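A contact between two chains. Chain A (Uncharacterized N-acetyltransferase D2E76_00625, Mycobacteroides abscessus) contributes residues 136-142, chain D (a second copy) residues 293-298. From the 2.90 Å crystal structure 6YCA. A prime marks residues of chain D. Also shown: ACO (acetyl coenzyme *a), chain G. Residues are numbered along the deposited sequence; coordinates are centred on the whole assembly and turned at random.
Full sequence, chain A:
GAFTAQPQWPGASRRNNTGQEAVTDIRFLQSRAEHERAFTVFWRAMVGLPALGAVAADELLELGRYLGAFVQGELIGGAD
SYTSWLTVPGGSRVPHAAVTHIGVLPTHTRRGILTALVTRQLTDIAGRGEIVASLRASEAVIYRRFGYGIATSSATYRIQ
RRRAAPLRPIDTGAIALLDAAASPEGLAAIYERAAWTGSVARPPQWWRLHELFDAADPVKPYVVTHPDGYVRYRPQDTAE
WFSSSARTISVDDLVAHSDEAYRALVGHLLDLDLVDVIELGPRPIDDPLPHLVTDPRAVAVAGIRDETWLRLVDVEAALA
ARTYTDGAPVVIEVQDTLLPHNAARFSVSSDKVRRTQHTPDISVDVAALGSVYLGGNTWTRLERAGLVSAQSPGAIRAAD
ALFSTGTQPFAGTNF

Chain A, residues 136-142: RASEAVI
Chain D, residues 293-298: VTDPRA

How do the two backbones lie against each other? Chain A runs through 136-142 without regular helix or strand: Arg136 and Ala137 are extended (phi/psi -114/113 and -81/133), Ser138 turns at -74/-32, Glu139 extends again at -131/143, and Ala140 and Val141 bend at -84/10 and -117/16. Chain D passes Thr294′ (-67/-26) and Asp295′ (-114/91), then makes a 3-10 turn over Pro296′ to Ala298′, closed by Ala298′ N to Asp295′ O at 3.0 Å. The closest CA pair is Val141 and Asp295′, 5.2 Å apart; Ala140 O lies 3.5 Å from Thr294′ O, two acceptors in contact with no hydrogen bond between them. Beside Ala140 the side chain of Arg297′ sets out and runs back along chain A to Ala137. The two stretches together bury 310 Å².

What satisfies the guanidinium of Arg297′? Its chi1 is m (-67°), chi2 and chi3 are t (175° and -172°) and chi4 is 169°, so the chain is nearly straight beyond CB and delivers the charged end to two backbone carbonyls. Arg297′ NH2 donates to Ala137 O at 2.7 Å and 158°, the best-aligned bond of the contact. Arg297′ NH1 adds weak bonds to Ser138 O (3.0 Å, 125°) and Ala137 O (3.4 Å, 127°). Both oxygens sit at the guanidinium edge, where its hydrogens point, while Ala140 N and Glu139 C lie over one face. NE, and NH2 as well, have further partners elsewhere in the structure. Within this stretch of chain A no carboxylate bonds to it; carbonyl oxygens meet the cation.

Where do the acidic and polar side chains of this region find partners? Asp295′ (chi1 t, -168°; chi2 -8°) uses OD1 to accept a weak bond from Arg297′ N at 3.4 Å, at the start of the 3-10 turn, and OD2 is bonded elsewhere. Thr294′ (chi1 20°, off the wells) has its OG1 hydrogen-bonded elsewhere in the structure. The CB atoms of Ser138 and Glu139 point away from chain D, and both side chains serve the acetyl coenzyme A: Ser138 OG (chi1 p, 64°) donates to ACO O5P at 2.5 Å, and Glu139 OE1 accepts from ACO N6A at 2.8 Å. Their backbone thus lies between cofactor and neighbouring chain.

What fills the rest of the contact? Ala140 points toward chain D, and its small methyl fits closely, with CB 3.6 Å from Pro296′ CD and 3.8 Å from Arg297′ CG, an apolar patch beside the polar cluster. Val141 (chi1 m, -60°) places CG1 3.4 Å from Asp295′ CG and 3.7 Å from Thr294′ O, while its CG2 lies 3.5 Å from ACO N1A. These are van der Waals contacts.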

ATOM      1  N   ARG A 136      26.899  17.846  -5.097  1.00 17.38           N
ATOM      2  CA  ARG A 136      25.743  16.957  -5.081  1.00 19.12           C
ATOM      3  C   ARG A 136      24.528  17.823  -5.388  1.00 22.49           C
ATOM      4  O   ARG A 136      24.150  18.679  -4.582  1.00 27.14           O
ATOM      5  CB  ARG A 136      25.611  16.274  -3.721  1.00 18.44           C
ATOM      6  CG  ARG A 136      26.865  15.531  -3.288  1.00 19.84           C
ATOM      7  CD  ARG A 136      27.169  14.356  -4.203  1.00 25.22           C
ATOM      8  NE  ARG A 136      28.437  13.707  -3.876  1.00 25.58           N
ATOM      9  CZ  ARG A 136      29.588  13.974  -4.485  1.00 21.86           C
ATOM     10  NH1 ARG A 136      29.631  14.867  -5.461  1.00 19.68           N
ATOM     11  NH2 ARG A 136      30.693  13.341  -4.126  1.00 23.95           N
ATOM     12  N   ALA A 137      23.912  17.591  -6.543  1.00 18.82           N
ATOM     13  CA  ALA A 137      22.869  18.480  -7.035  1.00 19.83           C
ATOM     14  C   ALA A 137      21.530  18.175  -6.376  1.00 22.26           C
ATOM     15  O   ALA A 137      21.111  17.016  -6.291  1.00 21.47           O
ATOM     16  CB  ALA A 137      22.752  18.359  -8.551  1.00 23.18           C
ATOM     17  N   SER A 138      20.853  19.227  -5.913  1.00 27.88           N
ATOM     18  CA  SER A 138      19.498  19.056  -5.405  1.00 32.64           C
ATOM     19  C   SER A 138      18.507  18.831  -6.539  1.00 38.39           C
ATOM     20  O   SER A 138      17.497  18.139  -6.357  1.00 43.56           O
ATOM     21  CB  SER A 138      19.101  20.272  -4.570  1.00 26.40           C
ATOM     22  OG  SER A 138      19.061  21.434  -5.377  1.00 26.23           O
ATOM     23  N   GLU A 139      18.765  19.422  -7.700  1.00 34.22           N
ATOM     24  CA  GLU A 139      17.978  19.199  -8.900  1.00 30.74           C
ATOM     25  C   GLU A 139      18.918  18.892 -10.057  1.00 31.55           C
ATOM     26  O   GLU A 139      20.029  19.431 -10.128  1.00 33.33           O
ATOM     27  CB  GLU A 139      17.106  20.423  -9.219  1.00 30.97           C
ATOM     28  CG  GLU A 139      15.710  20.359  -8.622  1.00 40.29           C
ATOM     29  CD  GLU A 139      14.939  21.668  -8.762  1.00 49.60           C
ATOM     30  OE1 GLU A 139      15.547  22.749  -8.599  1.00 50.88           O
ATOM     31  OE2 GLU A 139      13.720  21.612  -9.043  1.00 53.48           O
ATOM     32  N   ALA A 140      18.491  17.995 -10.937  1.00 31.15           N
ATOM     33  CA  ALA A 140      19.329  17.590 -12.056  1.00 32.02           C
ATOM     34  C   ALA A 140      19.222  18.535 -13.255  1.00 33.46           C
ATOM     35  O   ALA A 140      19.751  18.218 -14.325  1.00 33.05           O
ATOM     36  CB  ALA A 140      19.005  16.152 -12.466  1.00 33.01           C
ATOM     37  N   VAL A 141      18.582  19.692 -13.096  1.00 31.85           N
ATOM     38  CA  VAL A 141      18.333  20.616 -14.195  1.00 29.56           C
ATOM     39  C   VAL A 141      19.045  21.951 -13.986  1.00 29.97           C
ATOM     40  O   VAL A 141      18.723  22.936 -14.641  1.00 33.17           O
ATOM     41  CB  VAL A 141      16.826  20.815 -14.438  1.00 29.07           C
ATOM     42  CG1 VAL A 141      16.185  19.513 -14.777  1.00 27.65           C
ATOM     43  CG2 VAL A 141      16.166  21.419 -13.206  1.00 28.39           C
ATOM     44  N   ILE A 142      20.013  21.997 -13.079  1.00 29.24           N
ATOM     45  CA  ILE A 142      20.616  23.254 -12.657  1.00 30.44           C
ATOM     46  C   ILE A 142      21.997  23.457 -13.261  1.00 26.76           C
ATOM     47  O   ILE A 142      22.264  24.486 -13.881  1.00 25.00           O
ATOM     48  CB  ILE A 142      20.651  23.355 -11.115  1.00 29.07           C
ATOM     49  CG1 ILE A 142      19.242  23.277 -10.532  1.00 27.30           C
ATOM     50  CG2 ILE A 142      21.336  24.637 -10.685  1.00 26.49           C
ATOM     51  CD1 ILE A 142      19.232  23.239  -9.025  1.00 27.74           C
TER
ATOM     52  N   VAL D 293      17.939  13.758 -22.073  1.00 28.69           N
ATOM     53  CA  VAL D 293      16.943  14.675 -21.536  1.00 29.48           C
ATOM     54  C   VAL D 293      17.623  15.739 -20.686  1.00 34.64           C
ATOM     55  O   VAL D 293      18.699  15.520 -20.122  1.00 42.80           O
ATOM     56  CB  VAL D 293      15.879  13.896 -20.731  1.00 24.55           C
ATOM     57  CG1 VAL D 293      14.987  13.108 -21.671  1.00 23.41           C
ATOM     58  CG2 VAL D 293      16.555  12.949 -19.760  1.00 23.52           C
ATOM     59  N   THR D 294      16.988  16.913 -20.613  1.00 30.81           N
ATOM     60  CA  THR D 294      17.528  17.993 -19.792  1.00 33.63           C
ATOM     61  C   THR D 294      17.467  17.653 -18.308  1.00 34.84           C
ATOM     62  O   THR D 294      18.273  18.164 -17.521  1.00 31.19           O
ATOM     63  CB  THR D 294      16.763  19.289 -20.058  1.00 36.84           C
ATOM     64  OG1 THR D 294      15.494  18.979 -20.641  1.00 48.77           O
ATOM     65  CG2 THR D 294      17.526  20.162 -21.025  1.00 32.31           C
ATOM     66  N   ASP D 295      16.526  16.793 -17.912  1.00 36.88           N
ATOM     67  CA  ASP D 295      16.329  16.367 -16.529  1.00 32.05           C
ATOM     68  C   ASP D 295      16.660  14.885 -16.452  1.00 30.72           C
ATOM     69  O   ASP D 295      15.783  14.038 -16.679  1.00 33.61           O
ATOM     70  CB  ASP D 295      14.880  16.611 -16.100  1.00 30.01           C
ATOM     71  CG  ASP D 295      14.681  16.464 -14.598  1.00 31.11           C
ATOM     72  OD1 ASP D 295      15.624  16.020 -13.908  1.00 32.42           O
ATOM     73  OD2 ASP D 295      13.581  16.801 -14.106  1.00 31.78           O
ATOM     74  N   PRO D 296      17.910  14.515 -16.166  1.00 25.80           N
ATOM     75  CA  PRO D 296      18.247  13.084 -16.087  1.00 25.73           C
ATOM     76  C   PRO D 296      17.424  12.305 -15.069  1.00 25.49           C
ATOM     77  O   PRO D 296      17.173  11.110 -15.276  1.00 23.15           O
ATOM     78  CB  PRO D 296      19.740  13.093 -15.726  1.00 24.91           C
ATOM     79  CG  PRO D 296      20.231  14.420 -16.165  1.00 26.46           C
ATOM     80  CD  PRO D 296      19.089  15.376 -15.991  1.00 27.17           C
ATOM     81  N   ARG D 297      16.965  12.948 -13.989  1.00 24.53           N
ATOM     82  CA  ARG D 297      16.168  12.251 -12.985  1.00 24.85           C
ATOM     83  C   ARG D 297      14.735  12.003 -13.433  1.00 30.81           C
ATOM     84  O   ARG D 297      13.989  11.322 -12.722  1.00 35.27           O
ATOM     85  CB  ARG D 297      16.200  12.991 -11.647  1.00 25.44           C
ATOM     86  CG  ARG D 297      17.564  12.979 -10.981  1.00 25.93           C
ATOM     87  CD  ARG D 297      17.579  13.815  -9.720  1.00 27.51           C
ATOM     88  NE  ARG D 297      18.933  13.961  -9.194  1.00 28.21           N
ATOM     89  CZ  ARG D 297      19.273  14.799  -8.221  1.00 30.70           C
ATOM     90  NH1 ARG D 297      18.360  15.583  -7.659  1.00 32.08           N
ATOM     91  NH2 ARG D 297      20.533  14.862  -7.817  1.00 33.48           N
ATOM     92  N   ALA D 298      14.344  12.520 -14.598  1.00 31.08           N
ATOM     93  CA  ALA D 298      13.082  12.120 -15.201  1.00 25.74           C
ATOM     94  C   ALA D 298      13.102  10.659 -15.625  1.00 21.65           C
ATOM     95  O   ALA D 298      12.039  10.092 -15.902  1.00 21.18           O
ATOM     96  CB  ALA D 298      12.774  13.010 -16.405  1.00 25.86           C
TER
HETATM   97  N1A ACO G 501      15.004  24.575 -12.253  1.00 51.70           N
HETATM   98  C2A ACO G 501      15.077  24.844 -13.564  1.00 51.61           C
HETATM   99  N3A ACO G 501      15.815  25.787 -14.160  1.00 49.99           N
HETATM  100  C4A ACO G 501      16.593  26.582 -13.383  1.00 47.45           C
HETATM  101  C5A ACO G 501      16.600  26.395 -11.998  1.00 47.15           C
HETATM  102  C6A ACO G 501      15.750  25.326 -11.413  1.00 49.11           C
HETATM  103  N6A ACO G 501      15.733  25.116 -10.074  1.00 49.59           N
HETATM  104  N7A ACO G 501      17.438  27.294 -11.455  1.00 47.12           N
HETATM  105  C8A ACO G 501      17.946  28.020 -12.477  1.00 47.54           C
HETATM  106  N9A ACO G 501      17.419  27.603 -13.641  1.00 48.45           N
HETATM  107  C1B ACO G 501      17.761  28.155 -14.980  1.00 51.40           C
HETATM  108  C2B ACO G 501      17.122  29.530 -15.172  1.00 48.25           C
HETATM  109  O2B ACO G 501      15.861  29.411 -15.832  1.00 47.11           O
HETATM  110  C3B ACO G 501      18.137  30.139 -16.139  1.00 50.54           C
HETATM  111  O3B ACO G 501      17.847  29.662 -17.445  1.00 57.37           O
HETATM  112  P3B ACO G 501      17.884  30.666 -18.702  1.00 65.59           P
HETATM  113  O7A ACO G 501      16.907  31.791 -18.460  1.00 67.35           O
HETATM  114  O8A ACO G 501      19.290  31.199 -18.862  1.00 64.29           O
HETATM  115  O9A ACO G 501      17.483  29.887 -19.933  1.00 69.15           O
HETATM  116  C4B ACO G 501      19.469  29.536 -15.703  1.00 51.27           C
HETATM  117  O4B ACO G 501      19.176  28.313 -15.040  1.00 54.52           O
HETATM  118  C5B ACO G 501      20.263  30.454 -14.780  1.00 46.65           C
HETATM  119  O5B ACO G 501      19.391  30.850 -13.730  1.00 42.85           O
HETATM  120  P1A ACO G 501      19.822  31.866 -12.572  1.00 40.53           P
HETATM  121  O1A ACO G 501      18.970  33.108 -12.677  1.00 44.32           O
HETATM  122  O2A ACO G 501      21.286  32.183 -12.737  1.00 41.75           O
HETATM  123  O3A ACO G 501      19.594  31.157 -11.152  1.00 41.87           O
HETATM  124  P2A ACO G 501      18.805  31.596  -9.821  1.00 45.01           P
HETATM  125  O4A ACO G 501      19.260  32.977  -9.404  1.00 50.32           O
HETATM  126  O5A ACO G 501      17.316  31.586 -10.087  1.00 45.04           O
HETATM  127  O6A ACO G 501      19.146  30.507  -8.686  1.00 40.77           O
HETATM  128  CBP ACO G 501      18.961  28.269  -7.777  1.00 44.05           C
HETATM  129  CCP ACO G 501      19.044  29.124  -9.027  1.00 41.35           C
HETATM  130  CDP ACO G 501      20.117  28.599  -6.846  1.00 42.85           C
HETATM  131  CEP ACO G 501      19.019  26.805  -8.181  1.00 45.04           C
HETATM  132  CAP ACO G 501      17.625  28.613  -7.121  1.00 46.84           C
HETATM  133  OAP ACO G 501      16.584  28.250  -8.040  1.00 44.71           O
HETATM  134  C9P ACO G 501      17.404  27.918  -5.803  1.00 50.34           C
HETATM  135  O9P ACO G 501      17.750  28.457  -4.762  1.00 48.84           O
HETATM  136  N8P ACO G 501      16.806  26.729  -5.849  1.00 55.35           N
HETATM  137  C7P ACO G 501      16.481  25.937  -4.675  1.00 58.15           C
HETATM  138  C6P ACO G 501      17.698  25.563  -3.836  1.00 58.16           C
HETATM  139  C5P ACO G 501      18.644  24.669  -4.600  1.00 60.21           C
HETATM  140  O5P ACO G 501      18.217  23.815  -5.364  1.00 65.36           O
HETATM  141  N4P ACO G 501      19.938  24.893  -4.400  1.00 56.23           N
HETATM  142  C3P ACO G 501      20.942  24.074  -5.040  1.00 58.14           C
HETATM  143  C2P ACO G 501      21.574  23.113  -4.043  1.00 60.55           C
HETATM  144  S1P ACO G 501      22.796  22.152  -4.863  1.00 60.31           S
HETATM  145  C   ACO G 501      24.084  22.417  -3.831  1.00 62.60           C
HETATM  146  O   ACO G 501      23.858  22.740  -2.677  1.00 62.59           O
HETATM  147  CH3 ACO G 501      25.488  22.257  -4.337  1.00 63.37           C